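Local coordinates for Lin1840 protein (PDB 4ZO7) that probably hydrolyses terminal, non-reducing beta-D-glucosyl residues with release of beta-D-glucose, as a beta-glucosidase of glycosyl hydrolase family 3, at residues Cys189-Ala194 against Leu233-Phe238; Gly58-Ser63 against Leu86-Asp91; Val376-Lys381 against Phe598-Ser603. The protein carries 2 engineered substitutions. All coordinates share one frame; numbering follows the deposited sequence.

Interaction 1: residues Cys189-Ala194 against Leu233-Phe238. With GLC (alpha-D-glucopyranose), chain I.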
# COMPACT_ATOMS: atom_id res chain seq x y z
N CYS A 189 2.63 28.57 -6.04
CA CYS A 189 3.50 27.76 -5.24
C CYS A 189 3.05 26.33 -5.42
O CYS A 189 2.01 25.93 -4.86
CB CYS A 189 3.40 28.10 -3.76
SG CYS A 189 4.46 27.08 -2.66
N VAL A 190 3.83 25.57 -6.18
CA VAL A 190 3.64 24.08 -6.32
C VAL A 190 3.75 23.38 -4.96
O VAL A 190 4.64 23.67 -4.17
CB VAL A 190 4.66 23.49 -7.37
CG1 VAL A 190 4.67 21.96 -7.46
CG2 VAL A 190 4.36 24.01 -8.75
N LYS A 191 2.83 22.48 -4.66
CA LYS A 191 2.95 21.70 -3.45
C LYS A 191 2.48 20.24 -3.72
O LYS A 191 1.85 19.99 -4.74
CB LYS A 191 2.24 22.40 -2.28
CG LYS A 191 0.74 22.31 -2.30
CD LYS A 191 0.04 23.40 -1.45
CE LYS A 191 -1.43 23.07 -1.23
NZ LYS A 191 -2.13 24.12 -0.44
N HIS A 192 2.83 19.24 -2.91
CA HIS A 192 3.82 19.26 -1.83
C HIS A 192 4.99 18.35 -2.25
O HIS A 192 4.78 17.15 -2.54
CB HIS A 192 3.22 18.66 -0.53
CG HIS A 192 1.91 19.25 -0.11
ND1 HIS A 192 0.70 18.88 -0.68
CD2 HIS A 192 1.60 20.20 0.81
CE1 HIS A 192 -0.28 19.53 -0.09
NE2 HIS A 192 0.24 20.34 0.81
N PHE A 193 6.23 18.89 -2.30
CA PHE A 193 7.39 18.19 -2.89
C PHE A 193 7.93 17.28 -1.77
O PHE A 193 8.42 17.82 -0.76
CB PHE A 193 8.48 19.20 -3.26
CG PHE A 193 9.39 18.77 -4.38
CD1 PHE A 193 8.90 18.65 -5.67
CD2 PHE A 193 10.73 18.47 -4.14
CE1 PHE A 193 9.67 18.20 -6.71
CE2 PHE A 193 11.53 18.04 -5.18
CZ PHE A 193 11.00 17.91 -6.47
N ALA A 194 7.82 15.97 -1.87
CA ALA A 194 7.29 15.24 -3.00
C ALA A 194 6.55 13.97 -2.52
O ALA A 194 6.83 13.45 -1.45
CB ALA A 194 8.43 14.89 -4.01
N LEU A 233 7.24 29.57 -6.61
CA LEU A 233 7.64 28.87 -5.36
C LEU A 233 7.36 27.37 -5.36
O LEU A 233 6.54 26.85 -6.12
CB LEU A 233 6.92 29.43 -4.13
CG LEU A 233 7.10 30.91 -3.82
CD1 LEU A 233 6.22 31.85 -4.67
CD2 LEU A 233 6.86 31.10 -2.33
N VAL A 234 8.05 26.67 -4.48
CA VAL A 234 7.71 25.30 -4.19
C VAL A 234 7.63 25.12 -2.67
O VAL A 234 8.34 25.77 -1.94
CB VAL A 234 8.73 24.33 -4.90
CG1 VAL A 234 8.60 22.88 -4.43
CG2 VAL A 234 8.57 24.41 -6.40
N MET A 235 6.71 24.27 -2.21
CA MET A 235 6.54 23.96 -0.78
C MET A 235 6.94 22.52 -0.52
O MET A 235 6.59 21.66 -1.33
CB MET A 235 5.05 24.21 -0.37
CG MET A 235 4.72 23.98 1.10
SD MET A 235 2.96 23.86 1.50
CE MET A 235 2.46 25.56 1.22
N THR A 236 7.59 22.25 0.63
CA THR A 236 7.98 20.91 1.00
C THR A 236 6.76 20.09 1.46
O THR A 236 5.69 20.67 1.76
CB THR A 236 9.00 20.91 2.18
OG1 THR A 236 8.39 21.38 3.40
CG2 THR A 236 10.18 21.82 1.87
N ALA A 237 6.94 18.77 1.56
CA ALA A 237 5.93 17.86 2.01
C ALA A 237 6.17 17.41 3.45
O ALA A 237 7.31 17.31 3.91
CB ALA A 237 5.97 16.68 1.10
N PHE A 238 5.10 17.08 4.15
CA PHE A 238 5.15 16.44 5.48
C PHE A 238 5.84 15.08 5.63
O PHE A 238 6.43 14.79 6.74
CB PHE A 238 3.71 16.34 6.03
CG PHE A 238 3.14 17.71 6.47
CD1 PHE A 238 3.85 18.50 7.31
CD2 PHE A 238 1.96 18.19 5.98
CE1 PHE A 238 3.39 19.74 7.73
CE2 PHE A 238 1.45 19.42 6.40
CZ PHE A 238 2.17 20.19 7.28
C1 GLC I . 0.24 23.15 5.31
C2 GLC I . -0.46 22.29 4.22
C3 GLC I . -0.51 23.04 2.89
C4 GLC I . -0.99 24.48 3.04
C5 GLC I . -0.19 25.17 4.12
C6 GLC I . -0.66 26.62 4.33
O1 GLC I . 1.65 23.28 5.17
O2 GLC I . 0.19 21.07 3.94
O3 GLC I . -1.26 22.34 1.92
O4 GLC I . -0.80 25.12 1.83
O5 GLC I . -0.31 24.46 5.34
O6 GLC I . -1.94 26.60 4.85
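M235 reaches from strand 233-236 past C189, K191 and H192 to a bound glucose. Its CB lies 3.7 Å from C189 SG and also touches K191 CB. CG stands anti to the backbone N (chi1 -178°) and sends the chain along K191 and H192, where SD meets the H192 ring obliquely, 4.9 Å from its centroid. The last torsion (chi3 -69°) turns the methyl away from the imidazole, and M235 CE ends 3.3 Å from O4 of the sugar. Beneath this side chain the two strands run parallel as neighbours in the TIM-barrel-type sheet of the N-terminal domain. M235 N donates to V190 O at 2.9 Å, and F193 N to M235 O at 3.0 Å with an almost straight N-H...O angle of 175°. Between these bonds a beta bulge gives the strand of H192 one extra residue, and the peptide before H192 is cis. K191 and H192 grip the sugar by its secondary hydroxyls: K191 NZ donates to O4 at 2.8 Å, and H192 NE2 shares a 2.7 Å hydrogen bond with O3. K191 CG covers one face of the imidazole, while D140 holds H192 ND1 and fixes the ring's rotation.

Interaction 2: residues Gly58-Ser63 against Leu86-Asp91. With GLC (alpha-D-glucopyranose), chain I.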
# COMPACT_ATOMS: atom_id res chain seq x y z
N GLY A 58 10.04 37.79 7.24
CA GLY A 58 9.99 37.77 5.82
C GLY A 58 8.61 37.80 5.25
O GLY A 58 8.39 38.41 4.22
N SER A 59 7.65 37.15 5.92
CA SER A 59 6.40 36.88 5.23
C SER A 59 5.20 36.72 6.12
O SER A 59 5.29 36.17 7.23
CB SER A 59 6.60 35.63 4.36
OG SER A 59 5.38 35.28 3.67
N VAL A 60 4.05 37.16 5.60
CA VAL A 60 2.73 36.92 6.24
C VAL A 60 1.97 35.79 5.59
O VAL A 60 1.91 35.69 4.37
CB VAL A 60 1.81 38.14 6.23
CG1 VAL A 60 0.54 37.85 7.08
CG2 VAL A 60 2.52 39.31 6.82
N LEU A 61 1.35 34.95 6.42
CA LEU A 61 0.58 33.81 5.90
C LEU A 61 -0.86 33.90 6.36
O LEU A 61 -1.13 33.93 7.55
CB LEU A 61 1.18 32.49 6.39
CG LEU A 61 0.42 31.21 6.06
CD1 LEU A 61 1.27 30.16 5.41
CD2 LEU A 61 -0.04 30.62 7.34
N GLY A 62 -1.77 33.88 5.39
CA GLY A 62 -3.18 33.89 5.65
C GLY A 62 -3.76 35.22 6.14
O GLY A 62 -4.56 35.21 7.02
N SER A 63 -3.36 36.37 5.57
CA SER A 63 -4.05 37.66 5.86
C SER A 63 -5.57 37.46 5.73
O SER A 63 -6.02 36.65 4.93
CB SER A 63 -3.59 38.75 4.89
OG SER A 63 -4.35 39.98 4.98
N LEU A 86 6.84 43.10 3.30
CA LEU A 86 6.38 41.76 3.57
C LEU A 86 5.81 41.19 2.27
O LEU A 86 5.17 41.89 1.48
CB LEU A 86 5.30 41.75 4.67
CG LEU A 86 5.92 41.96 6.07
CD1 LEU A 86 4.91 42.53 7.01
CD2 LEU A 86 6.50 40.68 6.63
N VAL A 87 6.05 39.90 2.09
CA VAL A 87 5.28 39.15 1.08
C VAL A 87 4.15 38.35 1.78
O VAL A 87 4.38 37.69 2.82
CB VAL A 87 6.17 38.26 0.20
CG1 VAL A 87 7.00 37.28 1.03
CG2 VAL A 87 5.33 37.57 -0.85
N PHE A 88 2.96 38.47 1.21
CA PHE A 88 1.72 37.91 1.69
C PHE A 88 1.28 36.67 0.89
O PHE A 88 1.04 36.72 -0.31
CB PHE A 88 0.64 38.98 1.61
CG PHE A 88 0.73 40.02 2.70
CD1 PHE A 88 1.61 41.08 2.59
CD2 PHE A 88 -0.07 39.94 3.81
CE1 PHE A 88 1.71 42.05 3.59
CE2 PHE A 88 0.06 40.86 4.85
CZ PHE A 88 0.94 41.94 4.73
N MET A 89 1.11 35.57 1.60
CA MET A 89 0.81 34.26 0.98
C MET A 89 -0.50 33.68 1.54
O MET A 89 -0.88 33.95 2.68
CB MET A 89 1.97 33.31 1.24
CG MET A 89 3.31 33.90 0.77
SD MET A 89 4.43 32.52 0.53
CE MET A 89 5.91 33.49 0.58
N ALA A 90 -1.22 32.95 0.70
CA ALA A 90 -2.53 32.41 1.14
C ALA A 90 -2.92 31.14 0.39
O ALA A 90 -2.40 30.83 -0.70
CB ALA A 90 -3.60 33.45 0.93
N ASP A 91 -3.88 30.46 0.95
CA ASP A 91 -4.38 29.23 0.38
C ASP A 91 -5.58 29.55 -0.51
O ASP A 91 -6.71 29.65 -0.04
CB ASP A 91 -4.78 28.29 1.54
CG ASP A 91 -3.62 27.55 2.12
OD1 ASP A 91 -2.84 26.90 1.37
OD2 ASP A 91 -3.47 27.58 3.31
C1 GLC I . 0.24 23.15 5.31
C2 GLC I . -0.46 22.29 4.22
C3 GLC I . -0.51 23.04 2.89
C4 GLC I . -0.99 24.48 3.04
C5 GLC I . -0.19 25.17 4.12
C6 GLC I . -0.66 26.62 4.33
O1 GLC I . 1.65 23.28 5.17
O2 GLC I . 0.19 21.07 3.94
O3 GLC I . -1.26 22.34 1.92
O4 GLC I . -0.80 25.12 1.83
O5 GLC I . -0.31 24.46 5.34
O6 GLC I . -1.94 26.60 4.85
O HOH W 1 -1.87 36.54 3.03
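Strands 59-61 and 87-90 run parallel, their axes 4.7 Å apart at closest approach and inclined by 24°, with S59, V60 and L61 paired to V87, F88 and M89. They are the two strands of a beta-alpha-beta crossover, joined through helix 66-79, in the TIM-barrel-type sheet of the N-terminal domain. V60 supplies both central backbone bonds, donating through N to V87 O and accepting at O from M89 N. G62 N then extends the pairing to M89 O at 2.9 Å just as its chain, with a positive phi, turns out of the strand. V87 O is held twice: besides V60 N it accepts S59 OG at 2.7 Å, and the two donors approach from opposite faces of the carbonyl plane. This hydroxyl can reach the carbonyl because S59 OG lies anti to the backbone N (chi1 179°); Q24 on the adjoining strand also bonds to it, and M89 CE rests against it. V60 and F88 emerge from the face opposite S59, V87, L61 and M89, side by side and pointing the same way. V60 CG2 sits over one face of the F88 ring, 3.9 Å from its centroid and displaced toward the rim, a CH-pi contact. The same methyl touches L86 CD1, while S63 CB meets the ring at its edge, 3.9 Å from F88 CD2. I72 of helix 66-79 packs against both L86 and F88. A water near the ring plane bridges S63 N and M89 O, giving that carbonyl a second donor beside G62 N. Beyond the strand end, D91 turns its carboxylate to the bound alpha-D-glucopyranose, whose O4 donates to D91 OD1 at 2.7 Å.

Interaction 3: residues Val376-Lys381 against Phe598-Ser603. With BGC (beta-D-glucopyranose), chain D.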
# COMPACT_ATOMS: atom_id res chain seq x y z
N VAL A 376 -19.70 14.37 -13.11
CA VAL A 376 -19.63 13.10 -13.88
C VAL A 376 -20.97 12.32 -13.81
O VAL A 376 -21.41 11.96 -12.76
CB VAL A 376 -18.52 12.18 -13.35
CG1 VAL A 376 -18.44 10.88 -14.17
CG2 VAL A 376 -17.19 12.92 -13.30
N LEU A 377 -21.60 12.07 -14.95
CA LEU A 377 -22.77 11.22 -15.01
C LEU A 377 -22.31 9.79 -15.00
O LEU A 377 -21.68 9.36 -15.96
CB LEU A 377 -23.60 11.47 -16.30
CG LEU A 377 -24.95 10.73 -16.47
CD1 LEU A 377 -25.89 11.15 -15.33
CD2 LEU A 377 -25.53 11.06 -17.85
N LEU A 378 -22.66 9.06 -13.94
CA LEU A 378 -22.25 7.67 -13.72
C LEU A 378 -23.28 6.61 -14.19
O LEU A 378 -22.90 5.55 -14.66
CB LEU A 378 -21.86 7.50 -12.21
CG LEU A 378 -20.67 8.36 -11.78
CD1 LEU A 378 -20.30 8.17 -10.31
CD2 LEU A 378 -19.45 7.97 -12.57
N GLU A 379 -24.57 6.90 -14.00
CA GLU A 379 -25.65 6.00 -14.48
C GLU A 379 -26.84 6.83 -14.99
O GLU A 379 -27.13 7.90 -14.47
CB GLU A 379 -26.17 5.02 -13.40
CG GLU A 379 -25.14 4.20 -12.62
CD GLU A 379 -24.56 3.00 -13.37
OE1 GLU A 379 -25.07 2.65 -14.50
OE2 GLU A 379 -23.57 2.40 -12.82
N ASN A 380 -27.54 6.31 -15.98
CA ASN A 380 -28.78 6.94 -16.45
C ASN A 380 -29.54 5.89 -17.20
O ASN A 380 -29.41 5.76 -18.41
CB ASN A 380 -28.45 8.13 -17.34
CG ASN A 380 -29.66 8.98 -17.66
OD1 ASN A 380 -30.66 8.92 -16.97
ND2 ASN A 380 -29.55 9.77 -18.72
N LYS A 381 -30.30 5.11 -16.46
CA LYS A 381 -31.09 4.01 -17.00
C LYS A 381 -32.38 4.51 -17.60
O LYS A 381 -33.06 5.36 -17.06
CB LYS A 381 -31.35 2.97 -15.91
CG LYS A 381 -30.04 2.37 -15.42
CD LYS A 381 -30.15 1.59 -14.12
CE LYS A 381 -28.87 1.71 -13.30
NZ LYS A 381 -28.90 0.88 -12.06
N PHE A 598 -10.98 4.89 -14.69
CA PHE A 598 -10.49 6.19 -15.13
C PHE A 598 -11.01 6.52 -16.54
O PHE A 598 -11.03 5.62 -17.46
CB PHE A 598 -9.00 6.12 -15.19
CG PHE A 598 -8.33 7.39 -15.67
CD1 PHE A 598 -7.96 8.39 -14.78
CD2 PHE A 598 -7.96 7.55 -17.00
CE1 PHE A 598 -7.34 9.56 -15.21
CE2 PHE A 598 -7.31 8.72 -17.42
CZ PHE A 598 -6.97 9.70 -16.53
N GLY A 599 -11.38 7.78 -16.73
CA GLY A 599 -11.84 8.25 -18.05
C GLY A 599 -13.30 8.01 -18.37
O GLY A 599 -13.72 8.35 -19.49
N TYR A 600 -14.06 7.41 -17.42
CA TYR A 600 -15.49 7.07 -17.60
C TYR A 600 -16.46 8.19 -17.21
O TYR A 600 -16.34 8.79 -16.13
CB TYR A 600 -15.84 5.79 -16.82
CG TYR A 600 -17.34 5.44 -16.74
CD1 TYR A 600 -18.02 4.84 -17.81
CD2 TYR A 600 -18.06 5.71 -15.60
CE1 TYR A 600 -19.37 4.51 -17.71
CE2 TYR A 600 -19.42 5.40 -15.51
CZ TYR A 600 -20.07 4.79 -16.56
OH TYR A 600 -21.41 4.47 -16.43
N GLY A 601 -17.45 8.40 -18.07
CA GLY A 601 -18.51 9.40 -17.79
C GLY A 601 -19.52 9.30 -18.93
O GLY A 601 -19.17 9.07 -20.07
N LYS A 602 -20.78 9.42 -18.62
CA LYS A 602 -21.80 9.37 -19.62
C LYS A 602 -22.20 10.79 -20.14
O LYS A 602 -21.71 11.84 -19.67
CB LYS A 602 -22.98 8.55 -19.08
CG LYS A 602 -22.64 7.10 -18.71
CD LYS A 602 -23.81 6.43 -18.03
CE LYS A 602 -24.96 6.16 -18.97
NZ LYS A 602 -24.59 5.06 -19.91
N SER A 603 -23.10 10.80 -21.13
CA SER A 603 -23.58 12.05 -21.76
C SER A 603 -25.06 11.81 -22.20
O SER A 603 -25.48 10.67 -22.43
CB SER A 603 -22.70 12.33 -23.00
OG SER A 603 -23.24 13.34 -23.86
C2 BGC D . -21.43 0.87 -16.55
C3 BGC D . -22.39 0.90 -15.35
C4 BGC D . -22.18 -0.33 -14.47
C5 BGC D . -20.68 -0.47 -14.15
C6 BGC D . -20.36 -1.65 -13.24
C1 BGC D . -19.98 0.73 -16.09
O1 BGC D . -19.08 0.79 -17.21
O2 BGC D . -21.56 2.07 -17.31
O3 BGC D . -23.75 1.06 -15.76
O4 BGC D . -22.80 -0.12 -13.21
O5 BGC D . -19.88 -0.49 -15.34
O6 BGC D . -18.96 -1.63 -12.96
O HOH W 2 -20.34 12.81 -17.44
O HOH W 3 -27.28 9.17 -20.60
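Y600 carries its phenol to the carbonyl of L378 because its CG lies anti to the backbone N (chi1 171°), while a psi of -38° at L378 turns that carbonyl out of the regular strand pattern. Y600 OH donates to L378 O at 2.6 Å; the oxygen lies at the ring edge, in the plane of the phenol. The hydroxyl is also an acceptor, taking O2 of a bound beta-D-glucopyranose at 2.6 Å, and the bond to L378 O is well placed to hold the hydroxyl in position for the sugar. E379, folded at its second torsion, presents OE2 to O4 of the sugar at 2.7 Å; Y596 holds this carboxylate oxygen too, and F595 O provides a further bond to the ligand. Alongside the sugar site, K602 N donates to L377 O at 2.8 Å, in the carbonyl plane. The aliphatic part of K602 bends over the strand: CB meets L377 CD2 at 3.8 Å and CD lies 3.6 Å from L378 O. One water links L377 N to K602 O, and another joins N380 ND2 to S603 O. Strand 376-380 borders the mixed sheet of the C-terminal domain, antiparallel to strand 521-524, with L378 and E379 forming a classic beta bulge opposite L522; residues 600-603, in the loop leading to strand 607-611, pass across it at 63°.

Interactions 1 and 2 are buried pairings of parallel strands in one sheet of the N-terminal domain and serve the same alpha-D-glucopyranose from the C-terminal parts of two different strands. They touch directly: K191 NZ and D91 OD1 form a long, weak ion pair, and L233 CD2 packs on M89 CE at 3.9 Å. Interaction 1 offers the sugar basic groups, interaction 2 a carboxylate. Interaction 3 belongs to the C-terminal domain, its centre 33 Å from that of interaction 1 and 41 Å from that of interaction 2. Only partly buried, it joins a sheet-edge strand to a loop, relies more on bridging waters, and binds a separate glucose through a tyrosine and a glutamate.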